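Local coordinates for putative xanthine dehydrogenase YAGS fad-binding subunit (Escherichia coli, PDB 5G5G), which probably serves as the molybdenum-cofactor subunit of a periplasmic aldehyde oxidase, holding a dioxothiomolybdenum centre and its pterin cytosine dinucleotide, at residues Gly61-Leu66 with Val130-Arg135; Gly51-Ser56 with Ile112-Ala117. One frame throughout, in Å; residues are numbered along the deposited sequence.

Contact 1 of 2, residues Gly61-Leu66 with Val130-Arg135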
ATOM      1  N   GLY C  61     -26.942  -0.932  12.096  1.00 23.42           N
ATOM      2  CA  GLY C  61     -27.938  -1.390  13.037  1.00 25.04           C
ATOM      3  C   GLY C  61     -27.642  -0.944  14.461  1.00 26.13           C
ATOM      4  O   GLY C  61     -27.060   0.113  14.697  1.00 24.87           O
ATOM      5  N   ARG C  62     -28.075  -1.775  15.409  1.00 27.66           N
ATOM      6  CA  ARG C  62     -27.986  -1.500  16.830  1.00 30.46           C
ATOM      7  C   ARG C  62     -27.185  -2.621  17.488  1.00 28.45           C
ATOM      8  O   ARG C  62     -27.296  -3.799  17.119  1.00 27.58           O
ATOM      9  CB  ARG C  62     -29.387  -1.457  17.470  1.00 35.82           C
ATOM     10  CG  ARG C  62     -29.404  -0.735  18.812  1.00 40.86           C
ATOM     11  CD  ARG C  62     -30.797  -0.416  19.337  1.00 46.45           C
ATOM     12  NE  ARG C  62     -30.727   0.257  20.648  1.00 50.25           N
ATOM     13  CZ  ARG C  62     -30.468   1.555  20.844  1.00 50.33           C
ATOM     14  NH1 ARG C  62     -30.267   2.387  19.827  1.00 50.77           N
ATOM     15  NH2 ARG C  62     -30.422   2.033  22.085  1.00 52.97           N
ATOM     16  N   LEU C  63     -26.379  -2.225  18.452  1.00 28.36           N
ATOM     17  CA  LEU C  63     -25.650  -3.131  19.309  1.00 28.69           C
ATOM     18  C   LEU C  63     -26.606  -3.437  20.457  1.00 30.27           C
ATOM     19  O   LEU C  63     -26.813  -2.595  21.323  1.00 31.18           O
ATOM     20  CB  LEU C  63     -24.372  -2.413  19.770  1.00 28.41           C
ATOM     21  CG  LEU C  63     -23.305  -3.196  20.502  1.00 27.52           C
ATOM     22  CD1 LEU C  63     -22.849  -4.386  19.676  1.00 26.83           C
ATOM     23  CD2 LEU C  63     -22.165  -2.260  20.859  1.00 27.04           C
ATOM     24  N   THR C  64     -27.252  -4.597  20.416  1.00 31.52           N
ATOM     25  CA  THR C  64     -28.296  -4.915  21.441  1.00 34.99           C
ATOM     26  C   THR C  64     -27.605  -5.197  22.776  1.00 36.42           C
ATOM     27  O   THR C  64     -28.022  -4.662  23.843  1.00 40.15           O
ATOM     28  CB  THR C  64     -29.257  -6.040  20.999  1.00 35.66           C
ATOM     29  OG1 THR C  64     -28.536  -7.157  20.471  1.00 35.75           O
ATOM     30  CG2 THR C  64     -30.193  -5.511  19.886  1.00 36.45           C
ATOM     31  N   ALA C  65     -26.480  -5.900  22.701  1.00 32.25           N
ATOM     32  CA  ALA C  65     -25.637  -6.048  23.894  1.00 30.98           C
ATOM     33  C   ALA C  65     -24.142  -6.208  23.568  1.00 26.12           C
ATOM     34  O   ALA C  65     -23.738  -6.552  22.445  1.00 26.06           O
ATOM     35  CB  ALA C  65     -26.147  -7.188  24.741  1.00 31.52           C
ATOM     36  N   LEU C  66     -23.340  -5.931  24.570  1.00 23.64           N
ATOM     37  CA  LEU C  66     -21.931  -6.029  24.428  1.00 21.84           C
ATOM     38  C   LEU C  66     -21.416  -6.554  25.743  1.00 21.95           C
ATOM     39  O   LEU C  66     -21.319  -5.823  26.710  1.00 22.31           O
ATOM     40  CB  LEU C  66     -21.351  -4.645  24.114  1.00 21.44           C
ATOM     41  CG  LEU C  66     -19.851  -4.652  23.876  1.00 20.94           C
ATOM     42  CD1 LEU C  66     -19.466  -5.618  22.757  1.00 20.79           C
ATOM     43  CD2 LEU C  66     -19.356  -3.247  23.502  1.00 20.92           C
ATOM     44  N   VAL C 130     -15.113 -11.188  23.407  1.00 17.03           N
ATOM     45  CA  VAL C 130     -16.075 -10.129  23.627  1.00 17.53           C
ATOM     46  C   VAL C 130     -17.359 -10.536  22.871  1.00 19.51           C
ATOM     47  O   VAL C 130     -17.275 -10.814  21.694  1.00 20.34           O
ATOM     48  CB  VAL C 130     -15.515  -8.784  23.154  1.00 16.61           C
ATOM     49  CG1 VAL C 130     -16.577  -7.689  23.160  1.00 17.08           C
ATOM     50  CG2 VAL C 130     -14.358  -8.385  24.064  1.00 16.31           C
ATOM     51  N   GLN C 131     -18.501 -10.515  23.536  0.90 20.82           N
ATOM     52  CA  GLN C 131     -19.751 -11.066  22.981  0.90 23.04           C
ATOM     53  C   GLN C 131     -20.594  -9.870  22.532  1.00 22.91           C
ATOM     54  O   GLN C 131     -21.224  -9.210  23.338  1.00 23.40           O
ATOM     55  CB  GLN C 131     -20.423 -11.918  24.061  0.90 25.26           C
ATOM     56  CG  GLN C 131     -21.793 -12.479  23.722  0.90 28.40           C
ATOM     57  CD  GLN C 131     -22.420 -13.290  24.872  0.90 30.52           C
ATOM     58  OE1 GLN C 131     -21.873 -14.330  25.269  1.00 30.16           O
ATOM     59  NE2 GLN C 131     -23.563 -12.817  25.429  1.00 32.70           N
ATOM     60  N   ALA C 132     -20.659  -9.638  21.243  1.00 22.99           N
ATOM     61  CA  ALA C 132     -21.488  -8.561  20.678  1.00 23.48           C
ATOM     62  C   ALA C 132     -22.690  -9.162  19.977  1.00 24.61           C
ATOM     63  O   ALA C 132     -22.520 -10.070  19.173  1.00 24.13           O
ATOM     64  CB  ALA C 132     -20.709  -7.746  19.695  1.00 23.83           C
ATOM     65  N   HIS C 133     -23.884  -8.713  20.303  0.60 25.27           N
ATOM     66  CA  HIS C 133     -25.057  -9.127  19.539  0.60 26.52           C
ATOM     67  C   HIS C 133     -25.759  -7.889  18.988  0.60 26.59           C
ATOM     68  O   HIS C 133     -25.824  -6.810  19.626  0.60 26.50           O
ATOM     69  CB  HIS C 133     -26.008 -10.032  20.338  0.60 27.33           C
ATOM     70  CG  HIS C 133     -25.384 -11.307  20.825  0.60 27.52           C
ATOM     71  ND1 HIS C 133     -25.637 -11.819  22.078  0.60 29.42           N
ATOM     72  CD2 HIS C 133     -24.524 -12.173  20.233  0.60 27.55           C
ATOM     73  CE1 HIS C 133     -24.949 -12.937  22.242  0.60 29.06           C
ATOM     74  NE2 HIS C 133     -24.264 -13.173  21.137  0.60 28.29           N
ATOM     75  N   TYR C 134     -26.306  -8.088  17.791  1.00 27.05           N
ATOM     76  CA  TYR C 134     -26.821  -7.032  16.926  1.00 26.68           C
ATOM     77  C   TYR C 134     -28.225  -7.292  16.339  1.00 29.06           C
ATOM     78  O   TYR C 134     -28.644  -8.449  16.168  1.00 27.96           O
ATOM     79  CB  TYR C 134     -25.913  -6.878  15.713  1.00 25.87           C
ATOM     80  CG  TYR C 134     -24.434  -6.792  15.960  1.00 23.78           C
ATOM     81  CD1 TYR C 134     -23.657  -7.950  16.094  1.00 23.11           C
ATOM     82  CD2 TYR C 134     -23.794  -5.557  15.973  1.00 23.08           C
ATOM     83  CE1 TYR C 134     -22.283  -7.888  16.283  1.00 22.56           C
ATOM     84  CE2 TYR C 134     -22.431  -5.474  16.151  1.00 22.45           C
ATOM     85  CZ  TYR C 134     -21.678  -6.636  16.283  1.00 21.90           C
ATOM     86  OH  TYR C 134     -20.323  -6.560  16.421  1.00 21.13           O
ATOM     87  N   ARG C 135     -28.868  -6.178  16.002  1.00 30.44           N
ATOM     88  CA  ARG C 135     -30.074  -6.098  15.172  1.00 32.49           C
ATOM     89  C   ARG C 135     -29.674  -5.287  13.927  1.00 31.13           C
ATOM     90  O   ARG C 135     -29.444  -4.086  14.021  1.00 29.42           O
ATOM     91  CB  ARG C 135     -31.165  -5.365  15.949  1.00 36.19           C
ATOM     92  CG  ARG C 135     -32.511  -5.234  15.239  1.00 41.58           C
ATOM     93  CD  ARG C 135     -33.303  -6.538  15.264  1.00 46.11           C
ATOM     94  NE  ARG C 135     -34.456  -6.478  14.339  1.00 51.33           N
ATOM     95  CZ  ARG C 135     -35.711  -6.866  14.614  1.00 57.36           C
ATOM     96  NH1 ARG C 135     -36.055  -7.393  15.794  1.00 58.10           N
ATOM     97  NH2 ARG C 135     -36.649  -6.746  13.678  1.00 59.77           N
TER
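T64 and A65 together face H133, a classic beta bulge in the antiparallel pairing of 61-66 with 130-135, at the surface of the a/b hammerhead domain. The case illustrates how one carbonyl can serve two successive N-H groups. T64 N reaches H133 O at 2.7 Å through a bent bond (132° at the hydrogen), whereas A65 N, at 3.3 Å from H133 O, approaches almost straight. The threonine side chain joins the same group. From CB, which lies beside this oxygen, OG1 turns between the backbone N and the carbonyl carbon (chi1 47°) and adds a weak hydrogen bond to H133 O at 2.9 Å; the other branch, CG2, takes the place beside the backbone N and packs against R135 CB at 4.1 Å. Regular pairing flanks the bulge, with R62 and R135 exchanging two backbone bonds and H133 N giving one to A65 O. On the face that carries L63, L66, A132 and Y134 the contact is apolar. L63 CD1 meets the ring of Y134 at CE2, 3.7 Å away, and A132 CB also touches this methyl. The Y134 hydroxyl is hydrogen-bonded to A57 N, beyond these strands. At the far end, with CG trans to its backbone N (chi1 -177°), L66 meets V130 at a slant, its CD1 lying 3.6 Å from V130 CG1.

Contact 2 of 2, residues Gly51-Ser56 with Ile112-Ala117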
ATOM      1  N   GLY C  51      -3.622  -2.767  24.068  1.00 12.96           N
ATOM      2  CA  GLY C  51      -5.046  -2.780  23.780  1.00 13.71           C
ATOM      3  C   GLY C  51      -5.357  -3.345  22.417  1.00 13.87           C
ATOM      4  O   GLY C  51      -4.728  -2.953  21.448  1.00 14.35           O
ATOM      5  N   TYR C  52      -6.369  -4.200  22.320  1.00 13.89           N
ATOM      6  CA  TYR C  52      -6.718  -4.825  21.091  1.00 14.06           C
ATOM      7  C   TYR C  52      -8.176  -4.470  20.774  1.00 14.75           C
ATOM      8  O   TYR C  52      -9.090  -4.735  21.574  1.00 14.62           O
ATOM      9  CB  TYR C  52      -6.450  -6.322  21.123  1.00 14.40           C
ATOM     10  CG  TYR C  52      -6.353  -6.946  19.754  1.00 14.62           C
ATOM     11  CD1 TYR C  52      -7.505  -7.306  19.040  1.00 15.39           C
ATOM     12  CD2 TYR C  52      -5.123  -7.196  19.179  1.00 15.04           C
ATOM     13  CE1 TYR C  52      -7.413  -7.890  17.781  1.00 16.01           C
ATOM     14  CE2 TYR C  52      -5.003  -7.766  17.932  1.00 15.53           C
ATOM     15  CZ  TYR C  52      -6.149  -8.118  17.238  1.00 16.26           C
ATOM     16  OH  TYR C  52      -6.038  -8.674  15.995  1.00 18.60           O
ATOM     17  N   ILE C  53      -8.365  -3.873  19.604  1.00 14.34           N
ATOM     18  CA  ILE C  53      -9.660  -3.394  19.145  0.50 15.46           C
ATOM     19  C   ILE C  53     -10.653  -4.494  18.760  1.00 15.31           C
ATOM     20  O   ILE C  53     -10.273  -5.464  18.129  1.00 14.99           O
ATOM     21  CB  ILE C  53      -9.388  -2.435  17.966  0.50 15.65           C
ATOM     22  CG1 ILE C  53     -10.085  -1.140  18.221  0.50 16.93           C
ATOM     23  CG2 ILE C  53      -9.482  -3.087  16.596  0.50 15.83           C
ATOM     24  CD1 ILE C  53      -9.049  -0.248  18.840  0.50 17.22           C
ATOM     25  N   VAL C  54     -11.928  -4.309  19.129  1.00 15.27           N
ATOM     26  CA  VAL C  54     -13.035  -5.126  18.618  1.00 15.29           C
ATOM     27  C   VAL C  54     -13.882  -4.233  17.725  1.00 15.20           C
ATOM     28  O   VAL C  54     -14.378  -3.181  18.156  1.00 14.81           O
ATOM     29  CB  VAL C  54     -13.897  -5.696  19.740  1.00 16.66           C
ATOM     30  CG1 VAL C  54     -15.041  -6.551  19.209  1.00 17.35           C
ATOM     31  CG2 VAL C  54     -13.010  -6.491  20.706  1.00 17.29           C
ATOM     32  N   GLY C  55     -14.064  -4.668  16.489  1.00 14.91           N
ATOM     33  CA  GLY C  55     -14.832  -3.904  15.491  1.00 15.29           C
ATOM     34  C   GLY C  55     -16.184  -4.515  15.198  1.00 15.91           C
ATOM     35  O   GLY C  55     -16.401  -5.706  15.437  1.00 16.24           O
ATOM     36  N   SER C  56     -17.124  -3.678  14.769  1.00 15.85           N
ATOM     37  CA  SER C  56     -18.470  -4.144  14.471  1.00 17.23           C
ATOM     38  C   SER C  56     -18.466  -5.262  13.432  1.00 17.53           C
ATOM     39  O   SER C  56     -17.822  -5.168  12.363  1.00 17.47           O
ATOM     40  CB  SER C  56     -19.328  -3.020  13.915  1.00 17.94           C
ATOM     41  OG  SER C  56     -20.616  -3.557  13.617  1.00 19.08           O
ATOM     42  N   ILE C 112     -15.956  -0.946  18.706  1.00 14.42           N
ATOM     43  CA  ILE C 112     -16.972  -1.072  19.764  1.00 14.89           C
ATOM     44  C   ILE C 112     -16.427  -1.433  21.133  1.00 15.39           C
ATOM     45  O   ILE C 112     -17.142  -1.327  22.138  1.00 15.95           O
ATOM     46  CB  ILE C 112     -18.139  -2.010  19.391  1.00 15.73           C
ATOM     47  CG1 ILE C 112     -17.627  -3.445  19.134  1.00 15.76           C
ATOM     48  CG2 ILE C 112     -18.870  -1.443  18.191  1.00 16.19           C
ATOM     49  CD1 ILE C 112     -18.737  -4.465  18.933  1.00 16.76           C
ATOM     50  N   ALA C 113     -15.192  -1.910  21.183  1.00 15.06           N
ATOM     51  CA  ALA C 113     -14.578  -2.259  22.452  1.00 15.16           C
ATOM     52  C   ALA C 113     -13.056  -2.326  22.288  1.00 14.89           C
ATOM     53  O   ALA C 113     -12.531  -2.388  21.149  1.00 14.33           O
ATOM     54  CB  ALA C 113     -15.122  -3.567  23.016  1.00 15.75           C
ATOM     55  N   LEU C 114     -12.367  -2.268  23.434  1.00 14.49           N
ATOM     56  CA  LEU C 114     -10.908  -2.457  23.463  1.00 14.66           C
ATOM     57  C   LEU C 114     -10.567  -3.325  24.650  1.00 14.53           C
ATOM     58  O   LEU C 114     -10.923  -2.990  25.767  1.00 14.99           O
ATOM     59  CB  LEU C 114     -10.157  -1.124  23.588  1.00 15.01           C
ATOM     60  CG  LEU C 114      -8.619  -1.253  23.566  1.00 14.91           C
ATOM     61  CD1 LEU C 114      -8.126  -1.160  22.129  1.00 14.76           C
ATOM     62  CD2 LEU C 114      -7.963  -0.217  24.459  1.00 15.70           C
ATOM     63  N   VAL C 115      -9.909  -4.463  24.411  1.00 14.10           N
ATOM     64  CA  VAL C 115      -9.444  -5.271  25.539  1.00 14.50           C
ATOM     65  C   VAL C 115      -7.998  -4.887  25.834  1.00 14.20           C
ATOM     66  O   VAL C 115      -7.193  -4.874  24.896  1.00 14.89           O
ATOM     67  CB  VAL C 115      -9.489  -6.767  25.217  1.00 14.86           C
ATOM     68  CG1 VAL C 115      -8.977  -7.587  26.381  1.00 15.61           C
ATOM     69  CG2 VAL C 115     -10.898  -7.212  24.864  1.00 15.41           C
ATOM     70  N   VAL C 116      -7.676  -4.605  27.100  1.00 13.94           N
ATOM     71  CA  VAL C 116      -6.356  -4.205  27.541  1.00 13.58           C
ATOM     72  C   VAL C 116      -5.794  -5.385  28.315  1.00 13.65           C
ATOM     73  O   VAL C 116      -6.468  -5.904  29.217  1.00 13.82           O
ATOM     74  CB  VAL C 116      -6.478  -3.000  28.515  1.00 14.07           C
ATOM     75  CG1 VAL C 116      -5.114  -2.550  28.980  1.00 14.27           C
ATOM     76  CG2 VAL C 116      -7.193  -1.878  27.808  1.00 14.03           C
ATOM     77  N   ALA C 117      -4.607  -5.843  27.935  1.00 13.34           N
ATOM     78  CA  ALA C 117      -3.963  -6.966  28.610  1.00 13.93           C
ATOM     79  C   ALA C 117      -2.440  -6.761  28.756  1.00 14.05           C
ATOM     80  O   ALA C 117      -1.869  -5.846  28.210  1.00 13.47           O
ATOM     81  CB  ALA C 117      -4.251  -8.236  27.847  1.00 14.00           C
TER
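The peptide joining G51 to Y52 is a flat group used at face and edge by 112-117. Over the face sits a methyl of L114, CD1, at 3.5 Å from G51 C; at the edge, Y52 N gives a hydrogen bond to V115 O at 2.8 Å, returned by V115 N to Y52 O. The aromatic ring of Y52 leads away from the opposing strand and packs against A123, R124 and A127 of helix 120-127. With CG opposite its backbone N (chi1 -178°), L114 extends back towards 51-56 and lays CD1 on that peptide; it also meets L254 and A258 of helix 250-262. Trimming it to an alanine would probably uncover that peptide face and open a gap towards the helix. Farther along, V54 N reaches A113 O at 2.9 Å from above the carbonyl plane, 40° out of it. V54 O receives I112 N at 2.8 Å, nearly along the C=O axis, and a weak second bond from A113 N. I112 turns CG1 between its own N and carbonyl carbon (chi1 61°), where it comes within 3.4 Å of V54 O and also packs on V54 CG1. With I112 and A113 both facing V54, the pairing ends in a classic beta bulge, in a mixed sheet that runs from a/b hammerhead strands through 266-269 into the cofactor-binding range, helix 120-127 on its Y52 face and helix 250-262 on its L114 face.

In the fold
Read from the N terminus, strand 49-55 is the first of the four to appear and strand 61-67 follows it directly. Contact 2 closes when the chain returns at 112-117, after 55 intervening residues; contact 1 closes later, at 130-135, beyond helix 120-127. The two loops therefore cross rather than nest. Contact 2 belongs to the mixed sheet that includes 77-82 and 266-269, while contact 1, with 104-105, makes a small antiparallel sheet. Their centres lie about 14 Å apart, and they meet directly: L66, A132 and Y134 pack on I112, V130 packs on V115, and the Y134 hydroxyl packs on S56, just past strand 49-55, so the small hammerhead sheet is tied to the larger mixed sheet along this seam.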